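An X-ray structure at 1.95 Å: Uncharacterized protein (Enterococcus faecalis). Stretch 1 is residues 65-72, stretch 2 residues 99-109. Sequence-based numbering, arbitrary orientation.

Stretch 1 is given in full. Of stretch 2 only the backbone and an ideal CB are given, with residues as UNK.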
# COMPACT_ATOMS: atom_id res chain seq x y z
N GLU A 65 14.36 12.42 22.29
CA GLU A 65 15.37 12.19 23.31
C GLU A 65 15.34 10.73 23.80
O GLU A 65 16.38 10.14 24.06
CB GLU A 65 15.12 13.18 24.44
CG GLU A 65 15.72 12.95 25.84
CD GLU A 65 15.14 13.97 26.87
OE1 GLU A 65 15.07 15.19 26.51
OE2 GLU A 65 14.73 13.58 27.99
N ARG A 66 14.15 10.14 23.95
CA ARG A 66 14.07 8.71 24.27
C ARG A 66 14.65 7.85 23.12
O ARG A 66 15.42 6.90 23.36
CB ARG A 66 12.62 8.33 24.54
CG ARG A 66 12.41 6.86 24.87
CD ARG A 66 13.37 6.37 25.98
NE ARG A 66 13.07 4.99 26.39
CZ ARG A 66 13.92 4.18 27.01
NH1 ARG A 66 15.14 4.60 27.29
NH2 ARG A 66 13.55 2.96 27.35
N LEU A 67 14.29 8.19 21.88
CA LEU A 67 14.86 7.50 20.72
C LEU A 67 16.40 7.53 20.70
O LEU A 67 17.07 6.54 20.33
CB LEU A 67 14.28 8.05 19.41
CG LEU A 67 12.78 7.76 19.22
CD1 LEU A 67 12.28 8.58 18.03
CD2 LEU A 67 12.57 6.24 19.01
N ALA A 68 16.95 8.63 21.17
CA ALA A 68 18.39 8.81 21.25
C ALA A 68 18.95 7.95 22.37
O ALA A 68 19.99 7.31 22.21
CB ALA A 68 18.69 10.27 21.48
N GLU A 69 18.25 7.89 23.51
CA GLU A 69 18.62 7.00 24.60
C GLU A 69 18.66 5.57 24.11
O GLU A 69 19.49 4.77 24.59
CB GLU A 69 17.61 7.04 25.76
CG GLU A 69 17.80 8.15 26.76
CD GLU A 69 16.63 8.19 27.77
OE1 GLU A 69 15.95 7.15 28.01
OE2 GLU A 69 16.38 9.30 28.29
N LEU A 70 17.74 5.26 23.18
CA LEU A 70 17.67 3.92 22.60
C LEU A 70 18.70 3.75 21.48
O LEU A 70 18.46 3.07 20.47
CB LEU A 70 16.26 3.62 22.08
CG LEU A 70 15.16 3.58 23.16
CD1 LEU A 70 13.75 3.73 22.53
CD2 LEU A 70 15.25 2.28 24.03
N TYR A 71 19.88 4.35 21.67
CA TYR A 71 21.01 4.13 20.76
C TYR A 71 20.70 4.67 19.34
O TYR A 71 21.17 4.12 18.33
CB TYR A 71 21.45 2.64 20.83
CG TYR A 71 21.32 2.02 22.25
CD1 TYR A 71 22.30 2.24 23.24
CD2 TYR A 71 20.21 1.24 22.59
CE1 TYR A 71 22.17 1.69 24.55
CE2 TYR A 71 20.07 0.69 23.89
CZ TYR A 71 21.04 0.92 24.87
OH TYR A 71 20.89 0.37 26.15
N GLY A 72 19.91 5.74 19.26
CA GLY A 72 19.61 6.40 17.98
C GLY A 72 18.67 5.58 17.10
O GLY A 72 18.93 5.39 15.91
N UNK A 99 26.66 -4.55 18.80
CA UNK A 99 27.41 -3.35 18.40
C UNK A 99 27.40 -2.26 19.46
O UNK A 99 27.95 -1.17 19.23
CB UNK A 99 26.84 -2.79 17.10
N UNK A 100 26.79 -2.57 20.60
CA UNK A 100 26.65 -1.63 21.70
C UNK A 100 27.42 -2.11 22.95
O UNK A 100 27.78 -3.30 23.06
CB UNK A 100 25.17 -1.43 22.03
N UNK A 101 27.65 -1.19 23.89
CA UNK A 101 28.49 -1.45 25.05
C UNK A 101 27.74 -2.05 26.27
O UNK A 101 27.94 -3.23 26.62
CB UNK A 101 29.17 -0.14 25.47
N UNK A 102 26.91 -1.26 26.92
CA UNK A 102 26.13 -1.79 28.03
C UNK A 102 24.70 -1.53 27.71
O UNK A 102 24.18 -0.45 27.99
CB UNK A 102 26.52 -1.17 29.37
N UNK A 103 24.07 -2.51 27.08
CA UNK A 103 22.76 -2.32 26.49
C UNK A 103 21.87 -3.54 26.69
O UNK A 103 22.35 -4.66 26.91
CB UNK A 103 22.90 -2.01 25.00
N UNK A 104 20.57 -3.29 26.65
CA UNK A 104 19.57 -4.35 26.62
C UNK A 104 18.55 -3.94 25.57
O UNK A 104 17.37 -3.79 25.87
CB UNK A 104 18.92 -4.57 27.99
N UNK A 105 19.04 -3.75 24.35
CA UNK A 105 18.29 -3.01 23.34
C UNK A 105 16.89 -3.56 23.06
O UNK A 105 15.94 -2.81 22.87
CB UNK A 105 19.09 -2.99 22.04
N UNK A 106 16.75 -4.89 23.06
CA UNK A 106 15.47 -5.50 22.75
C UNK A 106 14.47 -5.20 23.85
O UNK A 106 13.35 -4.75 23.56
CB UNK A 106 15.62 -7.01 22.56
N UNK A 107 14.89 -5.40 25.10
CA UNK A 107 14.04 -5.06 26.24
C UNK A 107 13.64 -3.59 26.25
O UNK A 107 12.48 -3.24 26.52
CB UNK A 107 14.76 -5.41 27.55
N UNK A 108 14.60 -2.73 25.92
CA UNK A 108 14.37 -1.29 25.92
C UNK A 108 13.43 -0.87 24.77
O UNK A 108 12.52 -0.05 24.97
CB UNK A 108 15.70 -0.55 25.81
N UNK A 109 13.60 -1.48 23.60
CA UNK A 109 12.67 -1.19 22.49
C UNK A 109 11.25 -1.66 22.78
O UNK A 109 10.30 -0.93 22.49
CB UNK A 109 13.17 -1.85 21.20

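Stretch 1 ends its helix at Glu69 and turns through Leu70 and Tyr71. Position 99 lies out of reach, so stretch 1 says nothing about the choice; the residue is Tyr99, whose hydroxyl is hydrogen-bonded elsewhere in the structure.

At position 100 CA-to-CB points toward stretch 1, and the ideal CB is 4.8 Å from CD1 of Tyr71. An aromatic ring lies ahead, so leucine, isoleucine or methionine would suit. The residue is Leu100: its CD1 sits over one face of the ring, 3.9 Å from the ring centroid, in a CH-pi contact, and comes within 3.7 Å of Tyr71 CG.

CA-to-CB points sideways at 101 and away at 102, so stretch 1 sets little constraint on either; they are Gln101 and Asp102.

Position 103 points toward stretch 1, but its ideal CB is already 3.3 Å from Tyr71 OH. With the hydroxyl so near, a small residue such as serine, alanine or glycine is the easy choice. Ser103 is found, with chi1 at p; its OG bonds to a residue just outside the stretch.

Position 104 points away and immediately precedes a helix. Serine, threonine, aspartate or asparagine would be the usual guesses for an N-cap, yet the residue is Gln104.

At position 105 CB points sideways, with its ideal position 4.2 Å from Tyr71 CE2. A compact apolar side chain, valine, isoleucine or alanine, could lie against the ring. Val105 does so, its CG2 3.6 Å from Tyr71 CD2.

Positions 106 and 107 are out of reach and suit ordinary helix formers; they are Leu106 and Ala107.

At position 108 the ideal CB is tight against Leu70 CD2 at 3.4 Å, while Arg66 NH2 is 4.4 Å away. Tyr71 OH lies in a different direction, 5.3 Å from this ideal CB, within reach of a long side chain. Glutamate or glutamine would suit, and the nearby positive charge favours the acid. It is Glu108. Tyr71 OH donates to Glu108 OE1 in a very short hydrogen bond of 2.5 Å, and the backbone N of Gln104 gives the same OE1 a second one at 2.9 Å, so the carboxylate also holds the first turn of the helix. Glu108 OE2 accepts from a water at 2.6 Å, and that water accepts from Arg66 NH2 at 3.2 Å; the charges thus meet through water.

Position 109 points sideways. Leu70 CD2, 5.4 Å from its ideal CB, offers an apolar neighbour without crowding it, so several apolar residues would suit; Ala109 is found.

Stretch 2 99-109: YLQDSQVLAEA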
# COMPACT_ATOMS: atom_id res chain seq x y z
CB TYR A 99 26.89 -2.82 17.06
CG TYR A 99 27.12 -3.81 15.96
CD1 TYR A 99 28.37 -3.94 15.36
CD2 TYR A 99 26.10 -4.68 15.56
CE1 TYR A 99 28.60 -4.90 14.37
CE2 TYR A 99 26.31 -5.63 14.59
CZ TYR A 99 27.56 -5.74 13.99
OH TYR A 99 27.75 -6.68 13.01
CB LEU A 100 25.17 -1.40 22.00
CG LEU A 100 24.26 -1.05 20.80
CD1 LEU A 100 22.80 -1.16 21.17
CD2 LEU A 100 24.54 0.35 20.31
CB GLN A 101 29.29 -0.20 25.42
CG GLN A 101 30.64 -0.47 26.11
CD GLN A 101 31.44 -1.62 25.46
OE1 GLN A 101 31.40 -1.83 24.24
NE2 GLN A 101 32.18 -2.36 26.30
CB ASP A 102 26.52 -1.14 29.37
CG ASP A 102 27.99 -1.29 29.69
OD1 ASP A 102 28.44 -2.40 30.09
OD2 ASP A 102 28.69 -0.26 29.57
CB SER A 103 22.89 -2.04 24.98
OG SER A 103 23.38 -3.18 24.29
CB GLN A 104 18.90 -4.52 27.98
CG GLN A 104 19.70 -5.30 28.99
CD GLN A 104 20.15 -6.65 28.46
OE1 GLN A 104 19.43 -7.30 27.69
NE2 GLN A 104 21.34 -7.07 28.87
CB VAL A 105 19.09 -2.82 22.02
CG1 VAL A 105 19.08 -4.12 21.19
CG2 VAL A 105 18.51 -1.65 21.20
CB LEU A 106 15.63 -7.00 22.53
CG LEU A 106 16.35 -7.40 21.24
CD1 LEU A 106 16.69 -8.88 21.27
CD2 LEU A 106 15.52 -7.03 20.03
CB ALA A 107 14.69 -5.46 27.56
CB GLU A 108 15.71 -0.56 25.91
CG GLU A 108 16.51 -0.80 27.22
CD GLU A 108 17.92 -0.23 27.19
OE1 GLU A 108 18.86 -0.95 26.74
OE2 GLU A 108 18.08 0.90 27.67
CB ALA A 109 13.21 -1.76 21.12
O HOH W 1 15.94 1.60 28.98
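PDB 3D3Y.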